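Sso-CP2 metallo-carboxypetidase (Sulfolobus solfataricus, PDB 4MMO) probably hydrolyses peptides as a zinc-dependent carboxypeptidase of the M20 family and forms a two-subunit assembly. Local coordinates at residues N29-T34 with P52-E57; V225-F230 with L308-V313. All coordinates share one frame; numbering follows the deposited sequence.

Interaction 1. Residues N29-T34 with P52-E57; sequences NYLKET and PVVYAE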
# COMPACT_ATOMS: atom_id res chain seq x y z
N ASN A 29 -18.82 5.24 -31.89
CA ASN A 29 -19.62 5.81 -32.96
C ASN A 29 -18.83 5.97 -34.24
O ASN A 29 -19.33 5.71 -35.33
CB ASN A 29 -20.21 7.16 -32.54
CG ASN A 29 -21.65 7.05 -32.08
OD1 ASN A 29 -22.54 6.77 -32.87
ND2 ASN A 29 -21.87 7.26 -30.79
N TYR A 30 -17.58 6.42 -34.11
CA TYR A 30 -16.68 6.54 -35.24
C TYR A 30 -16.48 5.15 -35.84
O TYR A 30 -16.54 4.97 -37.06
CB TYR A 30 -15.35 7.13 -34.79
CG TYR A 30 -14.22 6.91 -35.78
CD1 TYR A 30 -14.01 7.80 -36.82
CD2 TYR A 30 -13.37 5.82 -35.67
CE1 TYR A 30 -12.98 7.61 -37.73
CE2 TYR A 30 -12.34 5.61 -36.57
CZ TYR A 30 -12.15 6.51 -37.60
OH TYR A 30 -11.13 6.31 -38.49
N LEU A 31 -16.24 4.17 -34.97
CA LEU A 31 -15.96 2.81 -35.42
C LEU A 31 -17.16 2.26 -36.18
O LEU A 31 -17.00 1.68 -37.25
CB LEU A 31 -15.58 1.91 -34.24
CG LEU A 31 -15.06 0.51 -34.58
CD1 LEU A 31 -13.88 0.55 -35.55
CD2 LEU A 31 -14.68 -0.22 -33.30
N LYS A 32 -18.36 2.44 -35.63
CA LYS A 32 -19.57 2.03 -36.32
C LYS A 32 -19.63 2.64 -37.72
O LYS A 32 -19.85 1.94 -38.71
CB LYS A 32 -20.82 2.44 -35.53
CG LYS A 32 -22.13 2.18 -36.27
CD LYS A 32 -23.30 2.93 -35.65
CE LYS A 32 -24.34 3.29 -36.71
NZ LYS A 32 -25.74 3.05 -36.24
N GLU A 33 -19.42 3.95 -37.79
CA GLU A 33 -19.51 4.68 -39.06
C GLU A 33 -18.44 4.21 -40.02
O GLU A 33 -18.69 4.04 -41.22
CB GLU A 33 -19.36 6.18 -38.81
CG GLU A 33 -20.55 6.81 -38.10
CD GLU A 33 -20.24 8.19 -37.55
OE1 GLU A 33 -19.24 8.81 -37.98
OE2 GLU A 33 -20.99 8.66 -36.67
N THR A 34 -17.24 3.99 -39.50
CA THR A 34 -16.11 3.56 -40.30
C THR A 34 -16.35 2.17 -40.89
O THR A 34 -16.00 1.92 -42.05
CB THR A 34 -14.83 3.56 -39.46
OG1 THR A 34 -14.62 4.86 -38.91
CG2 THR A 34 -13.62 3.16 -40.30
N PRO A 52 -20.72 0.53 -24.98
CA PRO A 52 -21.48 -0.12 -26.05
C PRO A 52 -20.62 -1.06 -26.89
O PRO A 52 -19.40 -0.97 -26.88
CB PRO A 52 -21.95 1.06 -26.90
CG PRO A 52 -20.86 2.06 -26.75
CD PRO A 52 -20.32 1.90 -25.35
N VAL A 53 -21.30 -1.94 -27.62
CA VAL A 53 -20.64 -2.90 -28.51
C VAL A 53 -20.97 -2.55 -29.96
O VAL A 53 -22.13 -2.27 -30.29
CB VAL A 53 -21.12 -4.34 -28.19
CG1 VAL A 53 -20.79 -5.30 -29.32
CG2 VAL A 53 -20.51 -4.82 -26.89
N VAL A 54 -19.96 -2.56 -30.82
CA VAL A 54 -20.17 -2.40 -32.25
C VAL A 54 -20.29 -3.77 -32.90
O VAL A 54 -19.40 -4.61 -32.75
CB VAL A 54 -19.03 -1.63 -32.92
CG1 VAL A 54 -19.37 -1.37 -34.39
CG2 VAL A 54 -18.75 -0.33 -32.20
N TYR A 55 -21.39 -3.98 -33.61
CA TYR A 55 -21.65 -5.24 -34.28
C TYR A 55 -21.95 -5.02 -35.75
O TYR A 55 -22.55 -4.03 -36.13
CB TYR A 55 -22.82 -5.98 -33.62
CG TYR A 55 -23.19 -7.26 -34.33
CD1 TYR A 55 -22.46 -8.42 -34.12
CD2 TYR A 55 -24.25 -7.30 -35.22
CE1 TYR A 55 -22.79 -9.60 -34.76
CE2 TYR A 55 -24.59 -8.48 -35.87
CZ TYR A 55 -23.85 -9.62 -35.64
OH TYR A 55 -24.17 -10.79 -36.29
N ALA A 56 -21.51 -5.97 -36.58
CA ALA A 56 -21.81 -5.94 -38.01
C ALA A 56 -21.67 -7.33 -38.60
O ALA A 56 -20.87 -8.14 -38.13
CB ALA A 56 -20.89 -4.97 -38.74
N GLU A 57 -22.48 -7.61 -39.62
CA GLU A 57 -22.41 -8.88 -40.32
C GLU A 57 -22.13 -8.62 -41.79
O GLU A 57 -22.77 -7.79 -42.42
CB GLU A 57 -23.73 -9.64 -40.17
CG GLU A 57 -23.73 -10.99 -40.87
CD GLU A 57 -24.96 -11.81 -40.57
OE1 GLU A 57 -25.92 -11.26 -39.97
OE2 GLU A 57 -24.98 -13.01 -40.92

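Interaction 2. Residues V225-F230 with L308-V313; sequences VLIEGF and LDFRLV. With SO4 (sulfate ion), chain D.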
# COMPACT_ATOMS: atom_id res chain seq x y z
N VAL A 225 -0.31 -22.31 -3.91
CA VAL A 225 -1.52 -21.83 -3.26
C VAL A 225 -2.02 -22.85 -2.23
O VAL A 225 -2.14 -24.03 -2.53
CB VAL A 225 -2.63 -21.55 -4.30
CG1 VAL A 225 -3.90 -21.06 -3.62
CG2 VAL A 225 -2.14 -20.54 -5.32
N LEU A 226 -2.30 -22.37 -1.03
CA LEU A 226 -2.65 -23.25 0.09
C LEU A 226 -4.17 -23.35 0.31
O LEU A 226 -4.62 -24.05 1.22
CB LEU A 226 -1.97 -22.76 1.37
CG LEU A 226 -0.44 -22.72 1.37
CD1 LEU A 226 0.07 -22.24 2.72
CD2 LEU A 226 0.15 -24.08 1.04
N ILE A 227 -4.94 -22.64 -0.50
CA ILE A 227 -6.40 -22.74 -0.43
C ILE A 227 -6.82 -24.18 -0.72
O ILE A 227 -6.47 -24.73 -1.77
CB ILE A 227 -7.08 -21.79 -1.43
CG1 ILE A 227 -6.72 -20.34 -1.10
CG2 ILE A 227 -8.61 -21.96 -1.39
CD1 ILE A 227 -7.15 -19.34 -2.16
N GLU A 228 -7.55 -24.77 0.21
CA GLU A 228 -7.98 -26.16 0.07
C GLU A 228 -8.85 -26.35 -1.17
O GLU A 228 -9.83 -25.63 -1.35
CB GLU A 228 -8.74 -26.61 1.32
CG GLU A 228 -9.15 -28.08 1.32
CD GLU A 228 -9.93 -28.48 2.56
OE1 GLU A 228 -9.75 -27.83 3.61
OE2 GLU A 228 -10.73 -29.43 2.48
N GLY A 229 -8.47 -27.30 -2.01
CA GLY A 229 -9.22 -27.63 -3.21
C GLY A 229 -8.82 -26.85 -4.46
O GLY A 229 -9.35 -27.10 -5.54
N PHE A 230 -7.88 -25.92 -4.31
CA PHE A 230 -7.50 -25.03 -5.40
C PHE A 230 -7.01 -25.78 -6.65
O PHE A 230 -7.35 -25.41 -7.77
CB PHE A 230 -6.43 -24.05 -4.92
CG PHE A 230 -6.07 -23.00 -5.91
CD1 PHE A 230 -6.84 -21.86 -6.05
CD2 PHE A 230 -4.93 -23.13 -6.70
CE1 PHE A 230 -6.50 -20.89 -6.97
CE2 PHE A 230 -4.58 -22.16 -7.61
CZ PHE A 230 -5.37 -21.03 -7.75
N LEU A 308 -6.14 -8.91 -4.69
CA LEU A 308 -5.58 -10.16 -5.17
C LEU A 308 -6.11 -10.49 -6.55
O LEU A 308 -7.28 -10.25 -6.84
CB LEU A 308 -5.94 -11.31 -4.22
CG LEU A 308 -5.70 -11.10 -2.73
CD1 LEU A 308 -6.38 -12.20 -1.93
CD2 LEU A 308 -4.21 -11.05 -2.43
N ASP A 309 -5.24 -11.02 -7.40
CA ASP A 309 -5.66 -11.60 -8.67
C ASP A 309 -5.19 -13.04 -8.72
O ASP A 309 -4.04 -13.35 -8.39
CB ASP A 309 -5.14 -10.78 -9.85
CG ASP A 309 -3.65 -10.97 -10.08
OD1 ASP A 309 -2.85 -10.44 -9.29
OD2 ASP A 309 -3.28 -11.63 -11.07
N PHE A 310 -6.10 -13.93 -9.11
CA PHE A 310 -5.79 -15.35 -9.29
C PHE A 310 -5.81 -15.65 -10.78
O PHE A 310 -6.84 -15.47 -11.43
CB PHE A 310 -6.84 -16.24 -8.62
CG PHE A 310 -6.89 -16.13 -7.12
CD1 PHE A 310 -7.61 -15.12 -6.50
CD2 PHE A 310 -6.25 -17.07 -6.32
CE1 PHE A 310 -7.67 -15.03 -5.12
CE2 PHE A 310 -6.31 -16.99 -4.95
CZ PHE A 310 -7.02 -15.97 -4.34
N ARG A 311 -4.69 -16.10 -11.33
CA ARG A 311 -4.67 -16.58 -12.72
C ARG A 311 -4.97 -18.06 -12.70
O ARG A 311 -4.38 -18.82 -11.93
CB ARG A 311 -3.31 -16.33 -13.36
CG ARG A 311 -2.87 -14.88 -13.36
CD ARG A 311 -3.66 -14.06 -14.36
NE ARG A 311 -3.28 -12.65 -14.27
CZ ARG A 311 -3.49 -11.75 -15.23
NH1 ARG A 311 -4.08 -12.10 -16.36
NH2 ARG A 311 -3.11 -10.50 -15.04
N LEU A 312 -5.90 -18.48 -13.56
CA LEU A 312 -6.42 -19.84 -13.53
C LEU A 312 -6.09 -20.61 -14.80
O LEU A 312 -5.85 -20.03 -15.86
CB LEU A 312 -7.93 -19.80 -13.33
CG LEU A 312 -8.38 -19.01 -12.10
CD1 LEU A 312 -9.89 -18.85 -12.09
CD2 LEU A 312 -7.89 -19.69 -10.83
N VAL A 313 -6.08 -21.94 -14.69
CA VAL A 313 -5.82 -22.83 -15.81
C VAL A 313 -6.91 -23.89 -15.84
O VAL A 313 -7.58 -24.11 -14.84
CB VAL A 313 -4.43 -23.49 -15.70
CG1 VAL A 313 -3.34 -22.43 -15.66
CG2 VAL A 313 -4.35 -24.38 -14.46
S SO4 D . -4.34 -9.36 -19.19
O1 SO4 D . -4.17 -8.38 -18.12
O2 SO4 D . -5.44 -8.95 -20.08
O3 SO4 D . -3.03 -9.48 -19.83
O4 SO4 D . -4.69 -10.67 -18.63

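Interaction 1. Residues N29-T34 with P52-E57
V54 meets K32 and L31 with two methyls set by one torsion. Its CG1 stands anti to the backbone N (chi1 -174°) and reaches the helix backbone. The same rotation places CG2 anti to the carbonyl carbon, on the side where L31 arrives. CG1 of V54 lies 3.9 Å from CA of K32. CG1 of V54 is also 4.2 Å from CB of K32, so it touches the root of that side chain while the rest of the lysine runs off from the strand. CG2 of V54 meets CD2 of L31 at 4.2 Å, methyl to methyl. The contact is small and apolar, with V54 and L31 both buried. The CA atoms of K32 and V54 come within 6.0 Å, so helix and strand lie close here. Within the helix, OG1 of T34 bonds to O of Y30 at 2.7 Å, from above the carbonyl plane. The T34 backbone N uses the same oxygen, so two donors grip it. This is helix-on-sheet packing in the metal-binding domain. Helix 24-39 lies over strand 53-58, which runs between strands 43-46 and 128-134. L45 packs on V54 from the first of these, and Y133 on L31 from the second.

Interaction 2. Residues V225-F230 with L308-V313
I227 and F230 pack against F310, and F230 also reaches L312. CD1 of I227 lies 3.7 Å from CE2 of F310, the two side chains approaching head-on. CE1 of F230 is 3.9 Å from CD2 of F310, with the two side chains crossing at a slant. CZ of F230 touches CD2 of L312 at 4.2 Å. A type II turn from I227 to F230 sets these groups, closed by the bond from F230 N to I227 O. F230 carries CG anti to its own N (chi1 -174°), which swings the ring toward the strand. CG1 of V225 is set off-centre over one face of the F230 ring. Helix 318-331 adds L324 and L325 against I227, and V321 against F230.

R311 points away from the turn. NE of R311 makes a weak bond, part of a salt bridge, to OD2 of D309 at 3.4 Å. NH1 of R311 donates to O4 of the sulfate at 2.8 Å, nearly straight at 161°. H197 of the second subunit binds the same sulfate, and S198 of that subunit bonds to both D309 and R311. A leucine in place of R311 would probably leave D309 without its cationic partner and the sulfate less firmly held. The strand thus has an apolar side packed within the subunit and a charged side turned to the dimer partner, where a sulfate, probably from the crystallisation liquor, is bound.

In the fold
From the N terminus, helix 24-39 comes first, and interaction 1 closes when the chain returns along strand 53-58. Only 17 residues separate its segments, and they include strand 43-46. Interaction 2 opens much later, in the loop after helix 207-218. It closes 77 residues on, at the end of strand 299-312. The two are in series and neither nest nor cross. Interaction 1 ties a helix to the mixed sheet, with the L31 side chain about 13 Å from the zinc. Interaction 2 ties a loop to the antiparallel sheet of the M20 dimerisation domain. Their centres lie 38 Å apart, on opposite sides of the chain's centre, and they do not touch.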